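Alpha-1,3-glucanase (Paenibacillus glycanilyticus, PDB 6K0P) probably hydrolyses the alpha-1,3-linked glucose chains of alpha-1,3-glucan, as a member of glycoside hydrolase family 87. Local coordinates at residues L408-I413 against Q460-I465; V488-M493 against P517-I522. The protein carries 1 engineered substitution. One frame throughout, in Å; residues are numbered along the deposited sequence.

Contact 1. Residues L408-I413 against Q460-I465. With GLC (alpha-D-glucopyranose), chain C.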
# COMPACT_ATOMS: atom_id res chain seq x y z
N LEU A 408 -2.86 5.40 -8.26
CA LEU A 408 -3.56 5.39 -9.54
C LEU A 408 -4.77 6.33 -9.58
O LEU A 408 -5.05 6.91 -10.63
CB LEU A 408 -3.98 3.98 -9.93
CG LEU A 408 -2.82 3.05 -10.28
CD1 LEU A 408 -3.36 1.77 -10.90
CD2 LEU A 408 -1.80 3.71 -11.21
N THR A 409 -5.52 6.48 -8.47
CA THR A 409 -6.82 7.15 -8.53
C THR A 409 -7.11 8.16 -7.43
O THR A 409 -8.20 8.75 -7.45
CB THR A 409 -7.98 6.14 -8.51
OG1 THR A 409 -8.00 5.48 -7.23
CG2 THR A 409 -7.85 5.10 -9.62
N TYR A 410 -6.21 8.39 -6.46
CA TYR A 410 -6.68 9.09 -5.26
C TYR A 410 -5.48 9.71 -4.54
O TYR A 410 -4.34 9.59 -5.01
CB TYR A 410 -7.43 8.03 -4.42
CG TYR A 410 -8.72 8.47 -3.76
CD1 TYR A 410 -9.69 9.15 -4.49
CD2 TYR A 410 -8.96 8.24 -2.40
CE1 TYR A 410 -10.88 9.54 -3.91
CE2 TYR A 410 -10.15 8.64 -1.82
CZ TYR A 410 -11.10 9.28 -2.57
OH TYR A 410 -12.28 9.67 -1.96
N PRO A 411 -5.69 10.41 -3.42
CA PRO A 411 -4.59 11.12 -2.75
C PRO A 411 -3.51 10.20 -2.21
O PRO A 411 -3.71 8.99 -2.01
CB PRO A 411 -5.28 11.81 -1.57
CG PRO A 411 -6.67 12.03 -2.04
CD PRO A 411 -6.99 10.81 -2.84
N GLY A 412 -2.35 10.81 -1.95
CA GLY A 412 -1.39 10.18 -1.06
C GLY A 412 -1.94 9.99 0.34
O GLY A 412 -1.76 8.93 0.95
N ILE A 413 -2.61 11.02 0.88
CA ILE A 413 -3.21 10.99 2.21
C ILE A 413 -4.63 11.54 2.11
O ILE A 413 -4.82 12.69 1.69
CB ILE A 413 -2.40 11.78 3.25
CG1 ILE A 413 -0.94 11.33 3.27
CG2 ILE A 413 -3.04 11.62 4.63
CD1 ILE A 413 -0.09 12.11 4.25
N GLN A 460 -13.72 13.77 -10.77
CA GLN A 460 -13.15 14.60 -9.73
C GLN A 460 -11.65 14.35 -9.68
O GLN A 460 -11.17 13.28 -10.08
CB GLN A 460 -13.81 14.33 -8.38
CG GLN A 460 -15.22 14.93 -8.30
CD GLN A 460 -15.93 14.54 -7.02
OE1 GLN A 460 -15.35 14.61 -5.94
NE2 GLN A 460 -17.18 14.11 -7.14
N ASN A 461 -10.90 15.35 -9.23
CA ASN A 461 -9.45 15.37 -9.37
C ASN A 461 -8.83 15.57 -7.99
O ASN A 461 -9.18 16.53 -7.30
CB ASN A 461 -9.03 16.50 -10.31
CG ASN A 461 -9.82 16.48 -11.62
OD1 ASN A 461 -10.42 17.48 -12.00
ND2 ASN A 461 -9.84 15.34 -12.29
N PHE A 462 -7.94 14.67 -7.60
CA PHE A 462 -7.50 14.58 -6.21
C PHE A 462 -6.06 15.03 -6.02
O PHE A 462 -5.17 14.65 -6.79
CB PHE A 462 -7.78 13.17 -5.67
CG PHE A 462 -9.23 12.95 -5.53
CD1 PHE A 462 -9.88 13.36 -4.38
CD2 PHE A 462 -9.99 12.47 -6.59
CE1 PHE A 462 -11.26 13.24 -4.26
CE2 PHE A 462 -11.36 12.34 -6.49
CZ PHE A 462 -12.00 12.74 -5.32
N GLY A 463 -5.86 15.86 -4.99
CA GLY A 463 -4.54 16.32 -4.62
C GLY A 463 -3.77 15.27 -3.84
O GLY A 463 -4.28 14.21 -3.49
N ALA A 464 -2.50 15.60 -3.57
CA ALA A 464 -1.65 14.70 -2.79
C ALA A 464 -2.21 14.47 -1.39
O ALA A 464 -2.13 13.36 -0.86
CB ALA A 464 -0.23 15.26 -2.70
N ILE A 465 -2.75 15.53 -0.77
CA ILE A 465 -3.46 15.42 0.49
C ILE A 465 -4.83 16.04 0.29
O ILE A 465 -4.95 17.18 -0.17
CB ILE A 465 -2.73 16.11 1.66
CG1 ILE A 465 -1.31 15.55 1.79
CG2 ILE A 465 -3.52 15.93 2.97
CD1 ILE A 465 -0.51 16.15 2.96
C1 GLC C . -19.22 12.00 -4.98
C2 GLC C . -19.40 10.66 -4.35
C3 GLC C . -19.10 10.64 -2.87
C4 GLC C . -17.75 11.28 -2.66
C5 GLC C . -17.84 12.69 -3.19
C6 GLC C . -16.51 13.38 -3.04
O1 GLC C . -20.23 12.73 -4.61
O2 GLC C . -20.70 10.15 -4.59
O3 GLC C . -18.86 9.29 -2.57
O4 GLC C . -17.39 11.30 -1.28
O5 GLC C . -18.10 12.67 -4.56
O6 GLC C . -16.45 14.64 -3.64
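Tyr410 lays one corner of its ring over Phe462. CE1 of Tyr410 stands 3.6 Å above the plane of the Phe462 ring, over its centre. The two planes are turned 47° apart, so the pair is oblique. Phe462 CG is anti to the carbonyl carbon (chi1 -69°); the ring beyond it offers one face to Tyr410 CE1. Pro411 CD approaches the same ring obliquely and lies 3.8 Å from Phe462 CB. An alanine in place of Phe462 would probably leave Tyr410 CE1 without its support and the tyrosine ring freer to turn. Trp466 meets Phe462 edge-to-face.

Beyond the rings the backbones run alongside. Pro411 CA sits 3.2 Å from Gly463 O, a CA-H...O contact. Ile413 N donates to Ala464 O at 3.0 Å. Ile413 and Ile465 form a parallel bridge with their side chains on the same face, Ile413 CB 4.2 Å from Ile465 CG1.

At the other end, the side chain of Gln460 grips a bound alpha-D-glucopyranose. Its OE1 accepts from glucose O6 at 2.5 Å, and its NE2 donates to glucose O5 at 3.1 Å. The two bonds, with Thr448 O on NE2, probably hold the amide in its orientation toward the sugar. Glu529 and Gln495 hold the same sugar. Gln460 thus helps line a glycan pocket.

The fold is a right-handed parallel beta-helix, as expected for a pectate-lyase-like domain. The contact joins strand 409-416 to the rung carrying strands 460-462 and 465-469. Ile413 and Ile465 both pack on Leu439 of strand 437-446. On the far side of the rung, strand 490-496 follows, where Leu492 touches Ile465 and Met493 touches Phe462.

Contact 2. Residues V488-M493 against P517-I522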
# COMPACT_ATOMS: atom_id res chain seq x y z
N VAL A 488 -0.01 14.72 -9.04
CA VAL A 488 -0.70 14.67 -10.33
C VAL A 488 -1.34 16.02 -10.64
O VAL A 488 -1.23 16.53 -11.77
CB VAL A 488 -1.72 13.52 -10.36
CG1 VAL A 488 -2.46 13.48 -11.70
CG2 VAL A 488 -1.01 12.20 -10.10
N TYR A 489 -2.00 16.63 -9.65
CA TYR A 489 -2.76 17.86 -9.85
C TYR A 489 -2.41 18.95 -8.84
O TYR A 489 -2.10 20.08 -9.24
CB TYR A 489 -4.25 17.57 -9.74
CG TYR A 489 -4.80 16.67 -10.83
CD1 TYR A 489 -4.66 17.01 -12.17
CD2 TYR A 489 -5.49 15.50 -10.51
CE1 TYR A 489 -5.18 16.19 -13.17
CE2 TYR A 489 -6.01 14.69 -11.50
CZ TYR A 489 -5.85 15.04 -12.82
OH TYR A 489 -6.37 14.24 -13.81
N PHE A 490 -2.48 18.63 -7.54
CA PHE A 490 -2.40 19.65 -6.49
C PHE A 490 -1.63 19.10 -5.30
O PHE A 490 -1.58 17.90 -5.08
CB PHE A 490 -3.79 20.10 -5.96
CG PHE A 490 -4.91 20.01 -6.97
CD1 PHE A 490 -5.02 20.95 -8.00
CD2 PHE A 490 -5.86 19.01 -6.88
CE1 PHE A 490 -6.05 20.86 -8.92
CE2 PHE A 490 -6.90 18.92 -7.80
CZ PHE A 490 -7.00 19.85 -8.82
N GLY A 491 -1.07 20.01 -4.50
CA GLY A 491 -0.45 19.62 -3.25
C GLY A 491 -1.48 19.34 -2.17
O GLY A 491 -1.59 18.21 -1.68
N LEU A 492 -2.24 20.36 -1.80
CA LEU A 492 -3.24 20.27 -0.74
C LEU A 492 -4.59 20.65 -1.31
O LEU A 492 -4.71 21.67 -2.00
CB LEU A 492 -2.88 21.22 0.41
CG LEU A 492 -1.46 21.10 0.95
CD1 LEU A 492 -1.12 22.23 1.94
CD2 LEU A 492 -1.28 19.73 1.61
N MET A 493 -5.61 19.84 -1.03
CA MET A 493 -6.94 20.05 -1.59
C MET A 493 -7.95 20.03 -0.44
O MET A 493 -8.12 19.00 0.21
CB MET A 493 -7.25 18.96 -2.62
CG MET A 493 -8.64 19.01 -3.20
SD MET A 493 -8.75 17.84 -4.57
CE MET A 493 -10.41 17.19 -4.37
N PRO A 517 3.51 21.01 -8.87
CA PRO A 517 2.15 20.50 -9.10
C PRO A 517 1.66 20.96 -10.47
O PRO A 517 1.87 22.10 -10.86
CB PRO A 517 1.34 21.15 -7.97
CG PRO A 517 2.04 22.45 -7.74
CD PRO A 517 3.51 22.20 -8.00
N SER A 518 1.00 20.05 -11.20
CA SER A 518 0.63 20.37 -12.58
C SER A 518 -0.39 21.49 -12.66
O SER A 518 -0.41 22.24 -13.64
CB SER A 518 0.13 19.13 -13.31
OG SER A 518 -1.22 18.84 -12.99
N ARG A 519 -1.24 21.63 -11.64
CA ARG A 519 -2.27 22.66 -11.62
C ARG A 519 -1.98 23.70 -10.54
O ARG A 519 -1.55 24.81 -10.86
CB ARG A 519 -3.67 22.05 -11.46
CG ARG A 519 -4.04 21.01 -12.54
CD ARG A 519 -4.54 21.66 -13.82
NE ARG A 519 -5.83 22.33 -13.63
CZ ARG A 519 -6.48 22.99 -14.59
NH1 ARG A 519 -5.96 23.05 -15.81
NH2 ARG A 519 -7.64 23.57 -14.33
N TYR A 520 -2.21 23.38 -9.27
CA TYR A 520 -2.08 24.35 -8.19
C TYR A 520 -1.35 23.74 -7.01
O TYR A 520 -1.44 22.53 -6.76
CB TYR A 520 -3.46 24.82 -7.68
CG TYR A 520 -4.47 25.15 -8.76
CD1 TYR A 520 -4.29 26.25 -9.59
CD2 TYR A 520 -5.60 24.37 -8.94
CE1 TYR A 520 -5.20 26.55 -10.59
CE2 TYR A 520 -6.53 24.67 -9.92
CZ TYR A 520 -6.32 25.76 -10.75
OH TYR A 520 -7.23 26.06 -11.73
N GLY A 521 -0.65 24.58 -6.26
CA GLY A 521 -0.12 24.12 -4.98
C GLY A 521 -1.22 23.76 -4.01
O GLY A 521 -1.21 22.69 -3.40
N ILE A 522 -2.20 24.65 -3.86
CA ILE A 522 -3.33 24.48 -2.95
C ILE A 522 -4.60 24.73 -3.74
O ILE A 522 -4.69 25.72 -4.48
CB ILE A 522 -3.23 25.45 -1.76
CG1 ILE A 522 -1.95 25.18 -0.97
CG2 ILE A 522 -4.49 25.37 -0.88
CD1 ILE A 522 -1.56 26.29 -0.03
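Phe490 and Tyr520 lie side by side and point the same way. Their planes are only 5° apart, but they meet rim to rim and neither covers the face of the other. Phe490 CE1 comes within 3.5 Å of Tyr520 CD2. Arg519 CB also reaches Phe490 CE1, at 3.7 Å. One face of the Phe490 ring is covered by Tyr489 CB, over its centre. Tyr489 and Arg519 likewise run side by side. Arg519 bends at chi2 and chi3, and its guanidinium plane stands 89° from the tyrosine ring. Its NH2 forms a salt bridge with Asp454, whose OD1 also bonds Tyr520 OH. Tyr489 OH bonds Asp445.

The backbones of the two segments are joined by several hydrogen bonds. Tyr489 O accepts two N-H groups, from Arg519 N at 3.0 Å on a lone pair and from Tyr520 N at 3.3 Å. Ser518 OG donates to Val488 O at 2.6 Å. Its chi1 of 80° sets OG between the backbone N and the carbonyl carbon, toward that oxygen. At the corner, Leu492 N donates to Gly521 O at 3.0 Å. Gly491 N adds weak bonds to Gly521 O and Tyr520 O. Leu492 and Ile522 form a parallel bridge with their side chains on one face, Leu492 CD1 4.2 Å from Ile522 CG1.

These are successive turns of the beta-helix, stacked in parallel. Strand 490-496 takes strand 465-469 on one side and strand 520-524 on the other. Phe541 of strand 537-541 packs against both Leu492 and Ile522. Strand 554-555 carries the stack on from 520-524, and Tyr555 stacks on the Tyr520 ring.

From the N terminus, the chain first reaches 408-413. It returns at 460-465 after 46 residues, and contact 1 closes that loop. Contact 2 opens later, at 488-493, and closes a shorter loop at 517-522. The two loops follow in series, so they neither nest nor cross. Their centres are 10 Å apart. The second segment of contact 1 lies against the first of contact 2, with Met493 N 2.9 Å from Ile465 O and Ala464 N 2.9 Å from Phe490 O, both probable hydrogen bonds. Strands 409-416, 465-469, 490-496 and 520-524 pair in parallel in that order, so the two contacts belong to successive turns of the beta-helix.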